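Local coordinates for protein neisseria adhesin A (Neisseria meningitidis, PDB 4CJD) that forms the head and upper coiled-coil stalk of a trimeric surface adhesin that probably attaches meningococci to human epithelial cells and promotes their uptake, at residues Thr24-Ile36 against Ala49-Gly63. Numbering follows the deposited sequence.
Sequences TQDINGFKVGDTI and ATEDDVKADDFGGLG
The ring of F30 is the main bump of this contact, filling a hollow lined by A49, D53, V54, D57 and G61. With CG lodged between the backbone N and the carbonyl carbon (chi1 66°), the ring reaches inward: its CE2 lies 3.7 Å from V54 CG2, while D53 O and A49 CB meet its edge. A flat aromatic suits a slot entered edge-first, and G61, lacking a side chain, lets the ring approach its CA. D57 stands beside the ring with its carboxylate nearly perpendicular (85°); its OD2 accepts from F59 N, closing an Asx turn, and from G61 N on the opposite face of the carboxylate. F30 N donates to G61 O at 2.8 Å.

A49 CB is a small knob fitting between F30 CD2 at the ring edge and I36 CD1, 3.6 Å from the latter. The A49 backbone is gripped twice, by A49 N to D34 O at 2.7 Å and by G33 N to A49 O, both from the type II turn K31–D34, where G33 accommodates positive phi. V32 CG2 leans on V54 and E51.

Where helix 9-28 ends, G29 and G63 pass with CA atoms 3.6 Å apart, a closeness glycine permits. The arrangement is that of the NadA head: a wing-like insertion, including the hairpin 35-40/43-48, leaves helix 9-28 and folds back to rejoin the coiled coil at helix 64-113.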
# COMPACT_ATOMS: atom_id res chain seq x y z
N THR A 24 -26.45 -22.66 -13.70
CA THR A 24 -25.17 -23.21 -14.18
C THR A 24 -24.43 -22.20 -15.07
O THR A 24 -23.21 -22.00 -14.92
CB THR A 24 -25.44 -24.56 -14.91
OG1 THR A 24 -26.10 -25.43 -13.99
CG2 THR A 24 -24.15 -25.22 -15.44
N GLN A 25 -25.15 -21.48 -15.95
CA GLN A 25 -24.50 -20.39 -16.69
C GLN A 25 -24.03 -19.24 -15.79
O GLN A 25 -22.94 -18.69 -16.01
CB GLN A 25 -25.43 -19.82 -17.78
CG GLN A 25 -25.68 -20.77 -18.93
CD GLN A 25 -26.39 -20.11 -20.10
OE1 GLN A 25 -27.38 -19.40 -19.92
NE2 GLN A 25 -25.90 -20.36 -21.29
N ASP A 26 -24.84 -18.88 -14.79
CA ASP A 26 -24.38 -17.89 -13.81
C ASP A 26 -23.07 -18.30 -13.15
O ASP A 26 -22.15 -17.48 -12.94
CB ASP A 26 -25.42 -17.66 -12.70
CG ASP A 26 -26.51 -16.73 -13.13
OD1 ASP A 26 -26.42 -16.17 -14.24
OD2 ASP A 26 -27.46 -16.57 -12.37
N ILE A 27 -22.97 -19.57 -12.82
CA ILE A 27 -21.76 -20.04 -12.11
C ILE A 27 -20.55 -20.21 -13.02
O ILE A 27 -19.40 -19.87 -12.66
CB ILE A 27 -22.07 -21.36 -11.36
CG1 ILE A 27 -23.00 -21.07 -10.17
CG2 ILE A 27 -20.77 -22.09 -10.85
CD1 ILE A 27 -23.69 -22.37 -9.64
N ASN A 28 -20.79 -20.73 -14.20
CA ASN A 28 -19.69 -21.14 -15.09
C ASN A 28 -19.48 -20.21 -16.26
O ASN A 28 -18.46 -20.30 -16.94
CB ASN A 28 -19.91 -22.56 -15.63
CG ASN A 28 -19.92 -23.59 -14.52
OD1 ASN A 28 -18.93 -23.78 -13.86
ND2 ASN A 28 -21.07 -24.19 -14.26
N GLY A 29 -20.42 -19.31 -16.51
CA GLY A 29 -20.14 -18.34 -17.57
C GLY A 29 -20.86 -18.70 -18.86
O GLY A 29 -21.34 -19.84 -19.01
N PHE A 30 -20.98 -17.75 -19.79
CA PHE A 30 -21.43 -18.13 -21.13
C PHE A 30 -20.80 -17.20 -22.14
O PHE A 30 -20.17 -16.17 -21.79
CB PHE A 30 -22.98 -18.11 -21.25
CG PHE A 30 -23.56 -16.72 -21.12
CD1 PHE A 30 -23.72 -16.13 -19.86
CD2 PHE A 30 -23.93 -15.99 -22.26
CE1 PHE A 30 -24.25 -14.84 -19.72
CE2 PHE A 30 -24.47 -14.68 -22.14
CZ PHE A 30 -24.65 -14.11 -20.87
N LYS A 31 -20.93 -17.58 -23.40
CA LYS A 31 -20.28 -16.80 -24.46
C LYS A 31 -21.19 -16.71 -25.64
O LYS A 31 -22.22 -17.41 -25.71
CB LYS A 31 -18.98 -17.46 -24.86
CG LYS A 31 -19.16 -18.80 -25.56
CD LYS A 31 -17.77 -19.46 -25.74
CE LYS A 31 -17.81 -20.71 -26.55
NZ LYS A 31 -18.64 -21.75 -25.92
N VAL A 32 -20.80 -15.87 -26.60
CA VAL A 32 -21.60 -15.68 -27.79
C VAL A 32 -21.80 -17.03 -28.45
O VAL A 32 -20.86 -17.84 -28.61
CB VAL A 32 -20.95 -14.69 -28.78
CG1 VAL A 32 -21.76 -14.63 -30.14
CG2 VAL A 32 -20.79 -13.27 -28.13
N GLY A 33 -23.06 -17.29 -28.78
CA GLY A 33 -23.43 -18.52 -29.43
C GLY A 33 -23.87 -19.64 -28.51
O GLY A 33 -24.43 -20.64 -28.98
N ASP A 34 -23.60 -19.52 -27.20
CA ASP A 34 -24.18 -20.47 -26.24
C ASP A 34 -25.71 -20.36 -26.23
O ASP A 34 -26.27 -19.29 -26.40
CB ASP A 34 -23.66 -20.24 -24.83
CG ASP A 34 -22.21 -20.64 -24.66
OD1 ASP A 34 -21.55 -21.14 -25.58
OD2 ASP A 34 -21.70 -20.38 -23.57
N THR A 35 -26.39 -21.48 -26.01
CA THR A 35 -27.84 -21.44 -25.95
C THR A 35 -28.27 -20.81 -24.63
O THR A 35 -27.74 -21.12 -23.55
CB THR A 35 -28.48 -22.84 -26.06
OG1 THR A 35 -27.97 -23.49 -27.22
CG2 THR A 35 -30.03 -22.76 -26.17
N ILE A 36 -29.21 -19.89 -24.73
CA ILE A 36 -29.87 -19.32 -23.56
C ILE A 36 -31.30 -19.92 -23.52
O ILE A 36 -31.99 -19.89 -24.53
CB ILE A 36 -29.93 -17.82 -23.64
CG1 ILE A 36 -28.55 -17.21 -23.28
CG2 ILE A 36 -31.07 -17.26 -22.70
CD1 ILE A 36 -28.49 -15.71 -23.69
N ALA A 49 -27.12 -16.99 -27.46
CA ALA A 49 -26.57 -15.76 -26.86
C ALA A 49 -25.90 -14.87 -27.94
O ALA A 49 -25.09 -15.35 -28.75
CB ALA A 49 -25.59 -16.11 -25.78
N THR A 50 -26.27 -13.59 -27.96
CA THR A 50 -25.64 -12.61 -28.82
C THR A 50 -24.64 -11.85 -27.99
O THR A 50 -24.64 -11.95 -26.77
CB THR A 50 -26.62 -11.59 -29.36
OG1 THR A 50 -27.11 -10.84 -28.23
CG2 THR A 50 -27.78 -12.27 -30.13
N GLU A 51 -23.85 -11.00 -28.63
CA GLU A 51 -22.96 -10.14 -27.87
C GLU A 51 -23.77 -9.17 -26.94
O GLU A 51 -23.29 -8.85 -25.86
CB GLU A 51 -22.02 -9.40 -28.83
CG GLU A 51 -21.03 -8.43 -28.17
CD GLU A 51 -20.07 -9.08 -27.15
OE1 GLU A 51 -19.88 -10.32 -27.14
OE2 GLU A 51 -19.50 -8.31 -26.35
N ASP A 52 -24.99 -8.75 -27.33
CA ASP A 52 -25.81 -7.93 -26.46
C ASP A 52 -26.11 -8.66 -25.15
O ASP A 52 -26.11 -8.04 -24.11
CB ASP A 52 -27.16 -7.54 -27.09
CG ASP A 52 -27.05 -6.51 -28.22
OD1 ASP A 52 -26.05 -5.77 -28.31
OD2 ASP A 52 -28.01 -6.44 -29.03
N ASP A 53 -26.43 -9.96 -25.22
CA ASP A 53 -26.72 -10.74 -24.02
C ASP A 53 -25.52 -10.84 -23.13
O ASP A 53 -25.63 -10.81 -21.91
CB ASP A 53 -27.14 -12.17 -24.34
CG ASP A 53 -28.44 -12.25 -25.06
OD1 ASP A 53 -29.44 -11.74 -24.53
OD2 ASP A 53 -28.45 -12.82 -26.18
N VAL A 54 -24.37 -11.02 -23.75
CA VAL A 54 -23.13 -11.09 -23.01
C VAL A 54 -22.86 -9.77 -22.27
O VAL A 54 -22.55 -9.77 -21.08
CB VAL A 54 -21.97 -11.42 -23.93
CG1 VAL A 54 -20.63 -11.04 -23.26
CG2 VAL A 54 -22.01 -12.93 -24.34
N LYS A 55 -23.01 -8.65 -22.97
CA LYS A 55 -22.80 -7.34 -22.37
C LYS A 55 -23.83 -7.00 -21.28
O LYS A 55 -23.50 -6.27 -20.36
CB LYS A 55 -22.82 -6.23 -23.43
CG LYS A 55 -21.52 -6.21 -24.26
CD LYS A 55 -21.47 -5.02 -25.21
CE LYS A 55 -20.20 -5.02 -26.07
NZ LYS A 55 -18.97 -4.74 -25.24
N ALA A 56 -25.05 -7.51 -21.41
CA ALA A 56 -26.12 -7.26 -20.44
C ALA A 56 -25.90 -8.05 -19.14
O ALA A 56 -26.52 -7.75 -18.12
CB ALA A 56 -27.49 -7.64 -21.05
N ASP A 57 -25.04 -9.08 -19.16
CA ASP A 57 -24.79 -9.87 -17.97
C ASP A 57 -23.97 -9.05 -16.98
O ASP A 57 -23.10 -8.29 -17.39
CB ASP A 57 -24.06 -11.19 -18.32
CG ASP A 57 -23.70 -12.00 -17.07
OD1 ASP A 57 -24.58 -12.62 -16.48
OD2 ASP A 57 -22.54 -11.97 -16.63
N ASP A 58 -24.19 -9.23 -15.68
CA ASP A 58 -23.53 -8.36 -14.70
C ASP A 58 -22.03 -8.46 -14.73
O ASP A 58 -21.32 -7.50 -14.41
CB ASP A 58 -24.02 -8.70 -13.26
CG ASP A 58 -25.38 -8.13 -12.96
OD1 ASP A 58 -25.79 -7.12 -13.58
OD2 ASP A 58 -26.04 -8.70 -12.09
N PHE A 59 -21.54 -9.65 -15.12
CA PHE A 59 -20.11 -9.84 -15.25
C PHE A 59 -19.72 -10.26 -16.64
O PHE A 59 -18.70 -10.97 -16.83
CB PHE A 59 -19.59 -10.87 -14.20
CG PHE A 59 -19.87 -10.41 -12.77
CD1 PHE A 59 -19.05 -9.49 -12.16
CD2 PHE A 59 -21.00 -10.81 -12.12
CE1 PHE A 59 -19.32 -9.02 -10.86
CE2 PHE A 59 -21.28 -10.37 -10.80
CZ PHE A 59 -20.41 -9.43 -10.19
N GLY A 60 -20.46 -9.75 -17.62
CA GLY A 60 -20.04 -9.93 -19.01
C GLY A 60 -19.94 -11.42 -19.35
O GLY A 60 -19.15 -11.80 -20.17
N GLY A 61 -20.73 -12.26 -18.69
CA GLY A 61 -20.75 -13.68 -19.02
C GLY A 61 -19.56 -14.48 -18.51
O GLY A 61 -19.38 -15.65 -18.84
N LEU A 62 -18.73 -13.86 -17.68
CA LEU A 62 -17.56 -14.58 -17.17
C LEU A 62 -17.95 -15.75 -16.27
O LEU A 62 -17.23 -16.75 -16.19
CB LEU A 62 -16.66 -13.63 -16.39
CG LEU A 62 -15.75 -12.64 -17.12
CD1 LEU A 62 -15.05 -11.74 -16.09
CD2 LEU A 62 -14.76 -13.37 -18.02
N GLY A 63 -19.05 -15.56 -15.52
CA GLY A 63 -19.45 -16.52 -14.50
C GLY A 63 -18.78 -16.28 -13.18
O GLY A 63 -17.70 -15.68 -13.11
O HOH W 1 -24.60 -13.33 -13.99
O HOH W 2 -16.98 -18.79 -14.35
O HOH W 3 -18.47 -14.28 -22.09